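Local coordinates for protein aldehyde dehydrogenase 12 (Zea mays, PDB 6D97) that probably catalyses the NAD-dependent oxidation of L-glutamate gamma-semialdehyde to glutamate, the last step of proline breakdown in plants, at residues E76-G79 and T80-K83; V126-F129 and F130-I134; V230-Q233 and M234-L238; N252-G255 and A256-N259. All coordinates share one frame; numbering follows the deposited sequence.

Interaction 1: E76-G79 and T80-K83; sequences EVQG and TEIK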
# COMPACT_ATOMS: atom_id res chain seq x y z
N GLU A 76 -44.49 3.10 7.22
CA GLU A 76 -43.98 1.79 6.84
C GLU A 76 -44.60 1.35 5.52
O GLU A 76 -45.83 1.30 5.38
CB GLU A 76 -44.23 0.77 7.94
CG GLU A 76 -43.18 0.85 9.05
CD GLU A 76 -43.25 -0.31 10.02
OE1 GLU A 76 -44.30 -0.98 10.07
OE2 GLU A 76 -42.25 -0.56 10.72
N VAL A 77 -43.75 1.04 4.55
CA VAL A 77 -44.17 0.60 3.23
C VAL A 77 -44.60 -0.86 3.30
O VAL A 77 -43.96 -1.68 3.97
CB VAL A 77 -43.04 0.80 2.21
CG1 VAL A 77 -43.40 0.21 0.85
CG2 VAL A 77 -42.71 2.28 2.08
N GLN A 78 -45.68 -1.20 2.60
CA GLN A 78 -46.17 -2.56 2.55
C GLN A 78 -45.63 -3.28 1.32
O GLN A 78 -45.02 -2.68 0.44
CB GLN A 78 -47.70 -2.57 2.58
CG GLN A 78 -48.29 -2.21 3.94
CD GLN A 78 -49.62 -1.49 3.84
OE1 GLN A 78 -50.64 -2.08 3.47
NE2 GLN A 78 -49.62 -0.19 4.14
N GLY A 79 -45.84 -4.60 1.29
CA GLY A 79 -45.19 -5.41 0.28
C GLY A 79 -45.61 -5.08 -1.14
O GLY A 79 -44.87 -5.37 -2.09
N THR A 80 -46.78 -4.48 -1.31
CA THR A 80 -47.29 -4.12 -2.63
C THR A 80 -47.18 -2.62 -2.91
O THR A 80 -47.87 -2.12 -3.81
CB THR A 80 -48.73 -4.59 -2.80
OG1 THR A 80 -49.49 -4.27 -1.62
CG2 THR A 80 -48.78 -6.09 -3.06
N GLU A 81 -46.34 -1.90 -2.18
CA GLU A 81 -46.06 -0.51 -2.53
C GLU A 81 -44.56 -0.25 -2.58
O GLU A 81 -44.09 0.83 -2.22
CB GLU A 81 -46.76 0.46 -1.56
CG GLU A 81 -46.86 -0.01 -0.13
CD GLU A 81 -47.33 1.10 0.80
OE1 GLU A 81 -47.72 0.80 1.95
OE2 GLU A 81 -47.29 2.27 0.37
N ILE A 82 -43.79 -1.23 -3.06
CA ILE A 82 -42.34 -1.10 -3.15
C ILE A 82 -41.85 -0.86 -4.58
O ILE A 82 -40.63 -0.84 -4.81
CB ILE A 82 -41.63 -2.34 -2.57
CG1 ILE A 82 -41.97 -3.58 -3.40
CG2 ILE A 82 -41.99 -2.54 -1.11
CD1 ILE A 82 -41.03 -4.75 -3.19
N LYS A 83 -42.76 -0.67 -5.54
CA LYS A 83 -42.35 -0.53 -6.94
C LYS A 83 -41.45 0.68 -7.14
O LYS A 83 -40.46 0.62 -7.88
CB LYS A 83 -43.57 -0.44 -7.85
CG LYS A 83 -43.27 -0.72 -9.32
CD LYS A 83 -44.44 -0.36 -10.23
CE LYS A 83 -44.15 -0.77 -11.66
NZ LYS A 83 -45.19 -0.27 -12.61
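Glu81 folds back across Gln78 and Val77, and its side chain braces the first residue of the turn that leads from strand 70-74 into helix 83-90. The backbone frame is a type I beta turn from Gln78 to Glu81, tied by Glu81 N to Gln78 O at 3.0 Å. Starting at CB, the glutamate chain first passes both Gln78 O and Val77 CG1 loosely. CG stands between the backbone N and the carbonyl carbon (chi1 35°), which lays Glu81 CG over the Gln78 backbone, 3.2 Å from Gln78 N, with Val77 CG1 at 3.6 Å as its apolar neighbour. CD follows over the same N, and the chain runs extended to the carboxylate. There Glu81 OE1 accepts a hydrogen bond from Gln78 N at 2.9 Å. That N-H arrives from above the carboxylate plane, 42° out of it. The other oxygen, OE2, receives a weak bond from Ala57 N. On the apolar side, Val77 CG1 meets Ile82 CG2 at 3.7 Å, and Ile82, at the N-cap of the following helix, rests on Val257 and Leu261 of helix 255-265. An alanine in place of Glu81 is likely to leave the Gln78 N-H without its carboxylate mate and uncover one flank of Val77. The turn is thus bonded at both ends of Gln78, its N-H by a probably charged carboxylate and its carbonyl by the backbone.

Interaction 2: V126-F129 and F130-I134; sequences VLDF and FAKLI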
# COMPACT_ATOMS: atom_id res chain seq x y z
N VAL A 126 -26.17 21.04 17.18
CA VAL A 126 -26.52 19.90 16.33
C VAL A 126 -26.08 18.59 16.98
O VAL A 126 -26.80 17.59 16.92
CB VAL A 126 -25.92 20.08 14.93
CG1 VAL A 126 -26.31 18.91 14.03
CG2 VAL A 126 -26.35 21.41 14.33
N LEU A 127 -24.89 18.59 17.60
CA LEU A 127 -24.47 17.45 18.42
C LEU A 127 -25.53 17.12 19.45
O LEU A 127 -25.97 15.97 19.57
CB LEU A 127 -23.14 17.77 19.11
CG LEU A 127 -21.79 17.73 18.40
CD1 LEU A 127 -20.74 18.41 19.25
CD2 LEU A 127 -21.38 16.30 18.10
N ASP A 128 -25.96 18.13 20.22
CA ASP A 128 -26.94 17.90 21.27
C ASP A 128 -28.27 17.43 20.70
O ASP A 128 -28.92 16.55 21.26
CB ASP A 128 -27.11 19.19 22.08
CG ASP A 128 -28.09 19.03 23.21
OD1 ASP A 128 -27.77 18.30 24.17
OD2 ASP A 128 -29.18 19.63 23.14
N PHE A 129 -28.68 18.00 19.56
CA PHE A 129 -29.92 17.58 18.91
C PHE A 129 -29.90 16.09 18.61
O PHE A 129 -30.82 15.35 18.97
CB PHE A 129 -30.13 18.39 17.63
CG PHE A 129 -31.21 17.86 16.74
CD1 PHE A 129 -32.53 18.24 16.93
CD2 PHE A 129 -30.91 16.99 15.70
CE1 PHE A 129 -33.53 17.76 16.11
CE2 PHE A 129 -31.91 16.51 14.88
CZ PHE A 129 -33.22 16.89 15.08
N PHE A 130 -28.83 15.62 17.96
CA PHE A 130 -28.76 14.21 17.58
C PHE A 130 -28.58 13.31 18.79
O PHE A 130 -29.15 12.21 18.85
CB PHE A 130 -27.65 14.00 16.56
CG PHE A 130 -28.08 14.23 15.14
CD1 PHE A 130 -28.93 13.33 14.51
CD2 PHE A 130 -27.65 15.35 14.44
CE1 PHE A 130 -29.33 13.53 13.20
CE2 PHE A 130 -28.05 15.56 13.14
CZ PHE A 130 -28.89 14.65 12.52
N ALA A 131 -27.79 13.75 19.78
CA ALA A 131 -27.63 12.96 20.99
C ALA A 131 -28.96 12.78 21.71
O ALA A 131 -29.28 11.68 22.17
CB ALA A 131 -26.60 13.62 21.91
N LYS A 132 -29.74 13.85 21.82
CA LYS A 132 -31.03 13.76 22.49
C LYS A 132 -32.01 12.91 21.69
O LYS A 132 -32.75 12.11 22.27
CB LYS A 132 -31.61 15.15 22.72
CG LYS A 132 -31.56 15.62 24.16
CD LYS A 132 -30.61 16.79 24.31
CE LYS A 132 -30.70 17.39 25.71
NZ LYS A 132 -30.38 18.84 25.71
N LEU A 133 -32.04 13.08 20.37
CA LEU A 133 -32.94 12.29 19.54
C LEU A 133 -32.61 10.81 19.63
O LEU A 133 -33.51 9.97 19.69
CB LEU A 133 -32.88 12.77 18.09
CG LEU A 133 -33.99 12.25 17.18
CD1 LEU A 133 -35.35 12.53 17.78
CD2 LEU A 133 -33.88 12.91 15.82
N ILE A 134 -31.32 10.47 19.63
CA ILE A 134 -30.89 9.08 19.80
C ILE A 134 -31.42 8.53 21.12
O ILE A 134 -31.95 7.41 21.19
CB ILE A 134 -29.36 8.97 19.73
CG1 ILE A 134 -28.88 9.16 18.29
CG2 ILE A 134 -28.87 7.64 20.29
CD1 ILE A 134 -27.37 9.32 18.18
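Phe130 N to Val126 O, at 3.0 Å, belongs to an unbroken run of i to i+4 backbone bonds that continues through Leu133 N to Phe129 O, so this is regular alpha helix. One turn apart on the partly exposed flank, Asp128 and Lys132 form a salt bridge. The aspartate CG lies anti to its own N (chi1 -178°), which points the carboxylate out from the helix surface, where the lysine chain, bent at chi2, comes across to meet it. NZ approaches OD2 at 2.9 Å on the syn lone pair, and a weak bond of 3.1 Å runs from NZ to OD1. OD1 is also bonded to Tyr142 OH, so the carboxylate links two helices. A methionine in place of Lys132 would probably leave Asp128 without its countercharge.

The buried flank is aromatic. Phe129 turns its edge to the face of Phe130 in a T-shaped pair, with ring centroids 5.2 Å apart and planes at 85°; CD2 of Phe129 stands over the rim of that face. Val126 CG1 lies at the edge of the Phe130 ring, 3.8 Å from CD2, and Leu133 CD2 is 4.1 Å from Phe129 CZ. Around this group, Phe130 packs against Met234 and Leu237 of helix 229-240, Leu121 of helix 105-121 and Val149 of helix 142-157, while Phe129 reaches Gln233 and the N-terminal loop at Pro27, Ala30 and Pro34.

Interaction 3: V230-Q233 and M234-L238; sequences VMEQ and MIRLL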
# COMPACT_ATOMS: atom_id res chain seq x y z
N VAL A 230 -33.84 9.08 13.47
CA VAL A 230 -32.52 9.71 13.57
C VAL A 230 -31.91 9.87 12.18
O VAL A 230 -31.52 10.97 11.78
CB VAL A 230 -31.60 8.89 14.49
CG1 VAL A 230 -30.20 9.48 14.48
CG2 VAL A 230 -32.18 8.85 15.89
N MET A 231 -31.83 8.77 11.43
CA MET A 231 -31.27 8.85 10.08
C MET A 231 -32.14 9.70 9.17
O MET A 231 -31.62 10.31 8.23
CB MET A 231 -31.10 7.45 9.48
CG MET A 231 -29.74 6.85 9.74
SD MET A 231 -28.36 7.97 9.40
CE MET A 231 -28.41 8.03 7.61
N GLU A 232 -33.44 9.77 9.44
CA GLU A 232 -34.30 10.65 8.65
C GLU A 232 -33.86 12.10 8.82
O GLU A 232 -33.73 12.84 7.83
CB GLU A 232 -35.76 10.46 9.07
CG GLU A 232 -36.75 10.85 7.99
CD GLU A 232 -37.73 11.92 8.44
OE1 GLU A 232 -38.95 11.71 8.28
OE2 GLU A 232 -37.27 12.96 8.95
N GLN A 233 -33.61 12.52 10.06
CA GLN A 233 -33.08 13.85 10.31
C GLN A 233 -31.69 14.01 9.72
O GLN A 233 -31.35 15.07 9.17
CB GLN A 233 -33.06 14.14 11.81
CG GLN A 233 -34.43 14.03 12.46
CD GLN A 233 -35.43 15.00 11.87
OE1 GLN A 233 -35.24 16.22 11.90
NE2 GLN A 233 -36.50 14.47 11.31
N MET A 234 -30.86 12.96 9.81
CA MET A 234 -29.51 13.04 9.25
C MET A 234 -29.55 13.21 7.73
O MET A 234 -28.74 13.94 7.16
CB MET A 234 -28.71 11.80 9.64
CG MET A 234 -27.26 11.86 9.21
SD MET A 234 -26.37 13.19 10.02
CE MET A 234 -25.06 13.46 8.83
N ILE A 235 -30.51 12.55 7.07
CA ILE A 235 -30.62 12.66 5.62
C ILE A 235 -31.04 14.07 5.22
O ILE A 235 -30.57 14.60 4.20
CB ILE A 235 -31.59 11.60 5.08
CG1 ILE A 235 -30.97 10.21 5.22
CG2 ILE A 235 -31.90 11.86 3.62
CD1 ILE A 235 -31.95 9.08 4.98
N ARG A 236 -31.92 14.69 6.00
CA ARG A 236 -32.30 16.07 5.74
C ARG A 236 -31.09 17.00 5.85
O ARG A 236 -30.91 17.90 5.01
CB ARG A 236 -33.40 16.51 6.70
CG ARG A 236 -34.66 15.69 6.55
CD ARG A 236 -35.78 16.14 7.47
NE ARG A 236 -36.98 15.34 7.25
CZ ARG A 236 -37.92 15.62 6.35
NH1 ARG A 236 -37.80 16.69 5.58
NH2 ARG A 236 -38.97 14.82 6.21
N LEU A 237 -30.25 16.78 6.86
CA LEU A 237 -29.00 17.52 6.96
C LEU A 237 -28.12 17.27 5.74
O LEU A 237 -27.57 18.21 5.16
CB LEU A 237 -28.27 17.12 8.25
CG LEU A 237 -26.92 17.71 8.68
CD1 LEU A 237 -26.68 17.38 10.15
CD2 LEU A 237 -25.73 17.24 7.82
N LEU A 238 -27.98 16.00 5.35
CA LEU A 238 -27.12 15.67 4.21
C LEU A 238 -27.61 16.33 2.93
O LEU A 238 -26.81 16.79 2.11
CB LEU A 238 -27.04 14.16 4.04
CG LEU A 238 -26.16 13.41 5.06
CD1 LEU A 238 -26.40 11.91 4.98
CD2 LEU A 238 -24.69 13.73 4.81
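Val230 meets Met234 through the backbone, its O accepting Met234 N at 2.9 Å, the first of four successive helical bonds across this stretch. Met231 makes the apolar contact. Its chain is bent at chi2 (-47°) and again at chi3, which lays the thioether forward along the helix, toward the next turn: SD lies 3.9 Å from Met234 CB, and the terminal CE comes to 4.1 Å from Ile235 CG1, Met231 and Ile235 crossing at about a right angle. Pro205 and Leu209 of helix 203-214 and Phe250 of strand 249-251 pack around this methionine.

Glu232, next along, carries the polar contact. It runs beside Arg236, and Glu232 OE2 accepts a hydrogen bond from Arg236 NE at 2.9 Å, almost straight (177°). The oxygen lies in the guanidinium plane, at its edge, yet the N-H comes in from well above the carboxylate plane, because the two flat groups are turned 66° apart. Each partner has a second hold: Glu232 OE1 accepts from Gln46 N, and Arg236 makes a cation-pi contact with Trp53. The buried carboxylate is therefore gripped at both oxygens.

Gln233 closes the segment with its O bonded to Leu237 N at 3.1 Å. Its amide OE1 goes to Thr31 N, while its side chain touches Leu133 of helix 124-137. Helix 229-240 is the crossover of a beta-alpha-beta unit between the parallel strands 218-223 and 249-251, an arrangement characteristic of the Rossmann-type NAD-binding domain of aldehyde dehydrogenases.

Interaction 4: N252-G255 and A256-N259; sequences NSDG and AVMN. With NAD (nicotinamide-adenine-dinucleotide), chain E.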
# COMPACT_ATOMS: atom_id res chain seq x y z
N ASN A 252 -38.80 2.73 5.13
CA ASN A 252 -39.20 2.22 6.44
C ASN A 252 -40.19 1.08 6.22
O ASN A 252 -41.14 1.22 5.46
CB ASN A 252 -39.84 3.32 7.30
CG ASN A 252 -38.91 4.51 7.53
OD1 ASN A 252 -38.18 4.55 8.52
ND2 ASN A 252 -38.97 5.49 6.64
N SER A 253 -39.95 -0.04 6.89
CA SER A 253 -40.80 -1.21 6.73
C SER A 253 -40.44 -2.23 7.80
O SER A 253 -39.42 -2.09 8.49
CB SER A 253 -40.67 -1.84 5.34
OG SER A 253 -39.40 -2.45 5.17
N ASP A 254 -41.28 -3.24 7.94
CA ASP A 254 -40.89 -4.39 8.73
C ASP A 254 -39.90 -5.24 7.93
O ASP A 254 -39.65 -5.00 6.74
CB ASP A 254 -42.11 -5.23 9.14
CG ASP A 254 -42.95 -5.70 7.96
OD1 ASP A 254 -42.39 -6.13 6.93
OD2 ASP A 254 -44.19 -5.68 8.08
N GLY A 255 -39.32 -6.23 8.60
CA GLY A 255 -38.30 -7.05 7.96
C GLY A 255 -38.83 -7.81 6.76
O GLY A 255 -38.12 -8.01 5.78
N ALA A 256 -40.09 -8.24 6.82
CA ALA A 256 -40.63 -9.09 5.76
C ALA A 256 -40.76 -8.33 4.45
O ALA A 256 -40.49 -8.88 3.38
CB ALA A 256 -41.99 -9.66 6.18
N VAL A 257 -41.18 -7.06 4.51
CA VAL A 257 -41.30 -6.27 3.29
C VAL A 257 -39.92 -5.98 2.72
O VAL A 257 -39.70 -6.07 1.51
CB VAL A 257 -42.09 -4.98 3.56
CG1 VAL A 257 -41.94 -4.04 2.37
CG2 VAL A 257 -43.55 -5.30 3.81
N MET A 258 -38.96 -5.62 3.59
CA MET A 258 -37.60 -5.39 3.12
C MET A 258 -37.03 -6.63 2.46
O MET A 258 -36.27 -6.54 1.48
CB MET A 258 -36.71 -4.95 4.28
CG MET A 258 -35.35 -4.41 3.85
SD MET A 258 -35.52 -2.97 2.78
CE MET A 258 -33.83 -2.76 2.22
N ASN A 259 -37.38 -7.81 2.97
CA ASN A 259 -36.96 -9.06 2.35
C ASN A 259 -37.49 -9.16 0.93
O ASN A 259 -36.76 -9.52 0.00
CB ASN A 259 -37.43 -10.25 3.19
CG ASN A 259 -36.43 -11.39 3.21
OD1 ASN A 259 -36.15 -11.96 4.26
ND2 ASN A 259 -35.89 -11.73 2.04
PA NAD E . -32.54 -7.68 13.51
O1A NAD E . -31.89 -8.83 12.67
O2A NAD E . -33.73 -7.94 14.29
O5B NAD E . -33.07 -6.48 12.84
C5B NAD E . -32.18 -5.58 12.22
C4B NAD E . -32.72 -4.96 10.94
O4B NAD E . -32.96 -5.91 9.92
C3B NAD E . -33.97 -4.16 11.15
O3B NAD E . -33.96 -3.02 10.38
C2B NAD E . -35.02 -5.09 10.70
O2B NAD E . -36.14 -4.41 10.28
C1B NAD E . -34.32 -5.79 9.59
N9A NAD E . -34.84 -7.09 9.25
C8A NAD E . -35.33 -8.07 10.09
N7A NAD E . -35.68 -9.14 9.37
C5A NAD E . -35.43 -8.89 8.02
C6A NAD E . -35.59 -9.61 6.85
N6A NAD E . -36.13 -10.94 6.90
N1A NAD E . -35.24 -9.07 5.68
C2A NAD E . -34.72 -7.82 5.60
N3A NAD E . -34.54 -7.08 6.73
C4A NAD E . -34.89 -7.59 7.93
O3 NAD E . -31.75 -7.04 14.57
PN NAD E . -32.06 -7.05 16.13
O1N NAD E . -30.75 -6.43 16.74
O2N NAD E . -33.21 -6.14 16.47
O5D NAD E . -32.26 -8.42 16.72
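Gly255 and Asn259, joined by the bond from Asn259 N to Gly255 O at 2.9 Å, hold the adenine of NAD from two directions, and the glycine lays its CA, C and O over one face of the ring, where Gly255 O stands 3.1 Å from N1A. A beta carbon here would fall on N7A, so the bare backbone is what permits such close packing. Met258 adds to this side of the ring, with CB 3.7 Å from C2A; its CG, anti to the backbone N (chi1 -168°), passes near C2A and N3A.

Asn259 works near the ring plane instead. NAD N6A donates to Asn259 OD1 at 2.8 Å with an angle of 161°. The carboxamide is held by two further bonds: OD1 also accepts from Lys281 NZ, and ND2 donates to Asp285 OD2.

Upstream, Asp254 is the N-cap of helix 255-265. Asp254 OD1 accepts a hydrogen bond from Val257 N at 2.9 Å, a capping bond. Its backbone O accepts both Met258 N and, at 3.0 Å, the hydroxyl OG of Ser253, whose CB packs against Val257 CB at 3.9 Å. Ser253 O in turn accepts from Lys222 NZ, which also bonds to NAD, tying the loop to a second cofactor contact. The cap probably fixes where the helix starts, and with it the position of the glycine against the face of the base; recognition of adenine combines packing over that face with an amide acceptor for the exocyclic amino group.

How the interactions relate
Along the chain the four come in series, and in space they fall into two pairs. Interactions 1 and 4 have centres about 9 Å apart, the 76-83 loop lying against the loop and helix start of interaction 4: Val77 N reaches Asn252 O at 2.8 Å, a probable hydrogen bond, and Val257 packs on the 76-79 backbone. Interactions 2 and 3, about 12 Å apart between centres, sit on helices 124-137 and 229-240, which meet through Phe130 and Leu133. Strand 249-251, an outermost strand of the five-stranded parallel sheet, connects helix 229-240 to the loop of interaction 4. Interactions 2 and 3 are thus helix packing in and beside the Rossmann-type domain, while interaction 4 forms part of the cofactor pocket and interaction 1 packs beside it.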